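Local coordinates for sensory box/GGDEF family protein (Caulobacter crescentus, PDB 4YME) that probably makes the second messenger cyclic di-GMP from GTP through its GGDEF (diguanylate cyclase) domain, the part of this larger membrane protein present here, at residues Gly9-Asn14 with Pro74-Arg79; Ile39-Phe44 with Gly81-Ile86. All blocks are in the same frame, centred on the assembly; numbering follows the deposited sequence.

Interaction 1: Gly9-Asn14 with Pro74-Arg79; sequences GLLNRN and PSFAAR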
loop_
_atom_site.group_PDB
_atom_site.type_symbol
_atom_site.label_atom_id
_atom_site.label_comp_id
_atom_site.label_asym_id
_atom_site.label_seq_id
_atom_site.Cartn_x
_atom_site.Cartn_y
_atom_site.Cartn_z
ATOM N N GLY A 9 5.254 -12.256 -0.896
ATOM C CA GLY A 9 4.494 -12.850 0.182
ATOM C C GLY A 9 3.354 -12.032 0.759
ATOM O O GLY A 9 2.648 -12.494 1.684
ATOM N N LEU A 10 3.160 -10.833 0.242
ATOM C CA LEU A 10 1.960 -10.057 0.580
ATOM C C LEU A 10 0.772 -10.681 -0.136
ATOM O O LEU A 10 0.886 -11.643 -0.869
ATOM C CB LEU A 10 2.103 -8.605 0.073
ATOM C CG LEU A 10 3.261 -7.843 0.696
ATOM C CD1 LEU A 10 3.353 -6.429 0.147
ATOM C CD2 LEU A 10 3.203 -7.825 2.175
ATOM N N LEU A 11 -0.425 -10.157 0.143
ATOM C CA LEU A 11 -1.564 -10.569 -0.608
ATOM C C LEU A 11 -1.416 -10.180 -2.075
ATOM O O LEU A 11 -0.645 -9.281 -2.424
ATOM C CB LEU A 11 -2.862 -9.962 -0.034
ATOM C CG LEU A 11 -3.232 -10.354 1.376
ATOM C CD1 LEU A 11 -4.555 -9.673 1.741
ATOM C CD2 LEU A 11 -3.316 -11.848 1.566
ATOM N N ASN A 12 -2.136 -10.870 -2.936
ATOM C CA ASN A 12 -2.223 -10.479 -4.330
ATOM C C ASN A 12 -3.548 -9.740 -4.595
ATOM O O ASN A 12 -4.336 -9.488 -3.689
ATOM C CB ASN A 12 -1.995 -11.680 -5.247
ATOM C CG ASN A 12 -2.997 -12.814 -5.052
ATOM O OD1 ASN A 12 -4.097 -12.599 -4.560
ATOM N ND2 ASN A 12 -2.587 -14.039 -5.380
ATOM N N ARG A 13 -3.753 -9.307 -5.836
ATOM C CA ARG A 13 -4.984 -8.584 -6.193
ATOM C C ARG A 13 -6.249 -9.342 -5.797
ATOM O O ARG A 13 -7.204 -8.708 -5.269
ATOM C CB ARG A 13 -5.010 -8.326 -7.713
ATOM C CG ARG A 13 -6.225 -7.519 -8.198
ATOM C CD ARG A 13 -6.194 -7.355 -9.742
ATOM N NE ARG A 13 -5.035 -6.578 -10.194
ATOM C CZ ARG A 13 -4.946 -5.245 -10.198
ATOM N NH1 ARG A 13 -5.931 -4.483 -9.742
ATOM N NH2 ARG A 13 -3.828 -4.670 -10.637
ATOM N N ASN A 14 -6.290 -10.646 -6.104
ATOM C CA ASN A 14 -7.454 -11.544 -5.805
ATOM C C ASN A 14 -7.794 -11.502 -4.330
ATOM O O ASN A 14 -8.948 -11.263 -3.919
ATOM C CB ASN A 14 -7.148 -13.027 -6.193
ATOM C CG ASN A 14 -8.056 -14.068 -5.448
ATOM O OD1 ASN A 14 -9.285 -13.917 -5.390
ATOM N ND2 ASN A 14 -7.430 -15.125 -4.884
ATOM N N PRO A 74 -6.036 -6.569 12.257
ATOM C CA PRO A 74 -6.903 -6.880 11.121
ATOM C C PRO A 74 -6.604 -6.125 9.809
ATOM O O PRO A 74 -7.288 -6.338 8.803
ATOM C CB PRO A 74 -8.291 -6.432 11.642
ATOM C CG PRO A 74 -7.968 -5.297 12.574
ATOM C CD PRO A 74 -6.716 -5.698 13.249
ATOM N N SER A 75 -5.597 -5.258 9.842
ATOM C CA SER A 75 -5.170 -4.555 8.630
ATOM C C SER A 75 -4.361 -5.542 7.788
ATOM O O SER A 75 -3.888 -6.576 8.266
ATOM C CB SER A 75 -4.380 -3.316 9.029
ATOM O OG SER A 75 -5.214 -2.440 9.752
ATOM N N PHE A 76 -4.167 -5.204 6.515
ATOM C CA PHE A 76 -3.460 -6.112 5.613
ATOM C C PHE A 76 -2.879 -5.352 4.432
ATOM O O PHE A 76 -3.289 -4.236 4.113
ATOM C CB PHE A 76 -4.376 -7.274 5.153
ATOM C CG PHE A 76 -5.750 -6.861 4.678
ATOM C CD1 PHE A 76 -6.781 -6.697 5.580
ATOM C CD2 PHE A 76 -6.038 -6.722 3.317
ATOM C CE1 PHE A 76 -8.059 -6.340 5.175
ATOM C CE2 PHE A 76 -7.317 -6.420 2.932
ATOM C CZ PHE A 76 -8.324 -6.233 3.866
ATOM N N ALA A 77 -1.927 -5.991 3.770
ATOM C CA ALA A 77 -1.151 -5.401 2.669
ATOM C C ALA A 77 -1.076 -6.347 1.508
ATOM O O ALA A 77 -1.017 -7.572 1.674
ATOM C CB ALA A 77 0.187 -5.013 3.118
ATOM N N ALA A 78 -1.017 -5.771 0.319
ATOM C CA ALA A 78 -0.990 -6.464 -0.964
ATOM C C ALA A 78 -0.014 -5.799 -1.926
ATOM O O ALA A 78 0.242 -4.596 -1.768
ATOM C CB ALA A 78 -2.333 -6.464 -1.620
ATOM N N ARG A 79 0.525 -6.543 -2.875
ATOM C CA ARG A 79 1.210 -5.936 -4.018
ATOM C C ARG A 79 0.347 -6.261 -5.234
ATOM O O ARG A 79 -0.029 -7.415 -5.443
ATOM C CB ARG A 79 2.617 -6.501 -4.208
ATOM C CG ARG A 79 3.373 -5.788 -5.347
ATOM C CD ARG A 79 4.809 -6.247 -5.537
ATOM N NE ARG A 79 4.831 -7.527 -6.155
ATOM C CZ ARG A 79 5.012 -7.763 -7.463
ATOM N NH1 ARG A 79 5.210 -6.799 -8.377
ATOM N NH2 ARG A 79 4.994 -8.998 -7.882
HETATM O O HOH W 1 -1.486 -9.222 -7.680
#
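The F76 ring meets L11 at one corner: with CG of F76 between its backbone N and carbonyl carbon (chi1 47°), CD2 of F76 lies 3.7 Å from CD1 of L11, and the two side chains cross obliquely. At the ring edge, in its plane, lies P74 O, and R19 of helix 13-30 makes a cation-pi contact with the ring. This is the outer edge of the ferredoxin-like sheet of a GGDEF domain: the turn leading into helix 13-30 docks on edge strand 76-81 through a single beta bridge, L11 to A78. Because A78 gives its backbone bonds to I86, its two neighbours serve L11. L11 N gives a hydrogen bond to A77 O at 3.1 Å. L11 O accepts R79 N at 3.0 Å, and A78 CA adds a CA-H...O contact at 3.2 Å. L11 CB rests on A78 CB (3.9 Å), while L10 sends CD2 to 4.2 Å from A77 CB. The guanidinium of R79 turns away to D5 and G82 O; N12, at the N-cap, takes S15 N on OD1 while its ND2 bonds A2 O. A water ends the contact, accepting from R13 N (2.9 Å) and donating to R79 O (3.2 Å).

Interaction 2: Ile39-Phe44 with Gly81-Ile86; sequences IDLDHF and GGDEFI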
loop_
_atom_site.group_PDB
_atom_site.type_symbol
_atom_site.label_atom_id
_atom_site.label_comp_id
_atom_site.label_asym_id
_atom_site.label_seq_id
_atom_site.Cartn_x
_atom_site.Cartn_y
_atom_site.Cartn_z
ATOM N N ILE A 39 -0.030 2.853 -2.744
ATOM C CA ILE A 39 1.344 3.293 -2.563
ATOM C C ILE A 39 2.156 2.943 -3.774
ATOM O O ILE A 39 1.978 1.861 -4.338
ATOM C CB ILE A 39 1.998 2.527 -1.399
ATOM C CG1 ILE A 39 1.238 2.746 -0.099
ATOM C CG2 ILE A 39 3.497 2.842 -1.269
ATOM C CD1 ILE A 39 1.534 1.737 1.007
ATOM N N ASP A 40 3.030 3.843 -4.212
ATOM C CA ASP A 40 3.975 3.429 -5.234
ATOM C C ASP A 40 5.332 3.991 -4.943
ATOM O O ASP A 40 5.463 4.797 -4.048
ATOM C CB ASP A 40 3.482 3.616 -6.630
ATOM C CG ASP A 40 3.565 4.987 -7.135
ATOM O OD1 ASP A 40 3.947 5.904 -6.397
ATOM O OD2 ASP A 40 3.388 5.063 -8.375
ATOM N N LEU A 41 6.347 3.461 -5.599
ATOM C CA LEU A 41 7.725 3.811 -5.289
ATOM C C LEU A 41 8.231 4.873 -6.274
ATOM O O LEU A 41 8.073 4.754 -7.486
ATOM C CB LEU A 41 8.630 2.558 -5.316
ATOM C CG LEU A 41 8.236 1.496 -4.289
ATOM C CD1 LEU A 41 9.205 0.323 -4.395
ATOM C CD2 LEU A 41 8.201 2.062 -2.817
ATOM N N ASP A 42 8.927 5.854 -5.727
ATOM C CA ASP A 42 9.363 7.021 -6.524
ATOM C C ASP A 42 10.440 6.670 -7.527
ATOM O O ASP A 42 10.521 7.302 -8.606
ATOM C CB ASP A 42 9.825 8.131 -5.599
ATOM C CG ASP A 42 8.661 8.817 -4.858
ATOM O OD1 ASP A 42 7.479 8.522 -5.082
ATOM O OD2 ASP A 42 9.003 9.630 -4.010
ATOM N N HIS A 43 11.280 5.688 -7.218
ATOM C CA HIS A 43 12.484 5.434 -8.044
ATOM C C HIS A 43 12.664 3.983 -8.450
ATOM O O HIS A 43 13.776 3.502 -8.697
ATOM C CB HIS A 43 13.731 5.959 -7.359
ATOM C CG HIS A 43 13.601 7.358 -6.861
ATOM N ND1 HIS A 43 13.612 8.450 -7.696
ATOM C CD2 HIS A 43 13.493 7.831 -5.608
ATOM C CE1 HIS A 43 13.480 9.542 -6.966
ATOM N NE2 HIS A 43 13.418 9.200 -5.695
ATOM N N PHE A 44 11.562 3.286 -8.621
ATOM C CA PHE A 44 11.560 1.920 -9.126
ATOM C C PHE A 44 12.051 1.801 -10.557
ATOM O O PHE A 44 12.924 1.004 -10.843
ATOM C CB PHE A 44 10.125 1.380 -8.995
ATOM C CG PHE A 44 9.926 0.022 -9.497
ATOM C CD1 PHE A 44 10.423 -1.096 -8.821
ATOM C CD2 PHE A 44 9.185 -0.183 -10.623
ATOM C CE1 PHE A 44 10.184 -2.384 -9.268
ATOM C CE2 PHE A 44 8.945 -1.450 -11.081
ATOM C CZ PHE A 44 9.465 -2.567 -10.402
ATOM N N GLY A 81 1.149 -5.698 -8.477
ATOM C CA GLY A 81 1.887 -5.670 -9.735
ATOM C C GLY A 81 2.783 -4.437 -9.819
ATOM O O GLY A 81 2.503 -3.343 -9.296
ATOM N N GLY A 82 3.904 -4.592 -10.480
ATOM C CA GLY A 82 4.894 -3.553 -10.479
ATOM C C GLY A 82 5.218 -3.150 -9.073
ATOM O O GLY A 82 5.314 -4.002 -8.187
ATOM N N ASP A 83 5.340 -1.849 -8.880
ATOM C CA ASP A 83 5.613 -1.218 -7.605
ATOM C C ASP A 83 4.383 -0.590 -6.963
ATOM O O ASP A 83 4.530 0.319 -6.144
ATOM C CB ASP A 83 6.693 -0.170 -7.740
ATOM C CG ASP A 83 6.260 1.037 -8.598
ATOM O OD1 ASP A 83 5.486 0.855 -9.563
ATOM O OD2 ASP A 83 6.707 2.139 -8.253
ATOM N N GLU A 84 3.222 -1.124 -7.257
ATOM C CA GLU A 84 1.959 -0.658 -6.704
ATOM C C GLU A 84 1.528 -1.552 -5.544
ATOM O O GLU A 84 1.295 -2.753 -5.735
ATOM C CB GLU A 84 0.920 -0.741 -7.776
ATOM C CG GLU A 84 1.048 0.321 -8.848
ATOM C CD GLU A 84 -0.287 0.401 -9.510
ATOM O OE1 GLU A 84 -1.215 0.978 -8.894
ATOM O OE2 GLU A 84 -0.410 -0.248 -10.560
ATOM N N PHE A 85 1.460 -0.974 -4.371
ATOM C CA PHE A 85 1.075 -1.684 -3.154
ATOM C C PHE A 85 -0.204 -1.090 -2.609
ATOM O O PHE A 85 -0.562 0.075 -2.910
ATOM C CB PHE A 85 2.158 -1.570 -2.134
ATOM C CG PHE A 85 3.463 -2.244 -2.534
ATOM C CD1 PHE A 85 4.393 -1.620 -3.315
ATOM C CD2 PHE A 85 3.758 -3.515 -2.040
ATOM C CE1 PHE A 85 5.597 -2.244 -3.631
ATOM C CE2 PHE A 85 4.948 -4.143 -2.356
ATOM C CZ PHE A 85 5.888 -3.504 -3.178
ATOM N N ILE A 86 -0.940 -1.879 -1.817
ATOM C CA ILE A 86 -2.140 -1.413 -1.164
ATOM C C ILE A 86 -2.085 -1.833 0.282
ATOM O O ILE A 86 -1.738 -2.994 0.605
ATOM C CB ILE A 86 -3.404 -2.015 -1.787
ATOM C CG1 ILE A 86 -3.545 -1.633 -3.231
ATOM C CG2 ILE A 86 -4.653 -1.693 -0.949
ATOM C CD1 ILE A 86 -4.137 -0.368 -3.432
#
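The GGDEF signature, G81 to F85, spans a type II' turn (G81 to E84) and runs into the strand after it, and here it meets the end of strand 33-41. The turn is closed by E84 N to G81 O at 3.1 Å, with G82 at positive phi. Beyond it, I39 and F85 form an antiparallel hydrogen-bonded pair: I39 N to F85 O is 2.8 Å and F85 N to I39 O 2.9 Å. Towards the turn the pairing passes from backbone to side chain. CG of D83 stands between its backbone N and carbonyl carbon (chi1 67°), which brings OD2 to 3.0 Å from L41 N; the N-H arrives from above the carboxylate, 44° out of its plane. The same carboxylate lies almost parallel to the F44 ring (11° between planes), and D83 CB sits over one ring face, 3.9 Å from the centroid, a CH-pi contact. D83 OD2 also lies 3.0 Å from L41 O, two acceptors with no bond between them, and 4.4 Å from D40 OD2, a like charge. Such a cluster is consistent with the magnesium site of relatives, where the acids at the D40 and D83 positions and the carbonyl at the L41 position hold the metal beside GTP. In this structure D40 OD2 is salt-bridged to K154. The contact joins the two central strands of the sheet: F85 packs on T63 and L67 of helix 53-70, and F44 on L60 of that helix, while I39 also touches L110 and strand 125-131, where D40 bonds through its backbone to S126.

Interactions 1 and 2 have centres about 14 Å apart and follow one another across the same sheet: the loop before helix 13-30 bridges to edge strand 76-81 through L11, that strand pairs with 84-91, which in turn pairs with 33-41. The step between them is carried by a probable hydrogen bond from A78 N to I86 O (2.9 Å). Packing joins them as well: L10 CD1 lies 3.7 Å from F85 CD2, and the R79 side chain, through CG, 3.7 Å from the carbonyl O of E84. R79 thus takes part in both, its backbone N in the bridge and its guanidinium at the signature turn. Interaction 2 contains the probable metal-site acids, whereas interaction 1 lies on the edge strand.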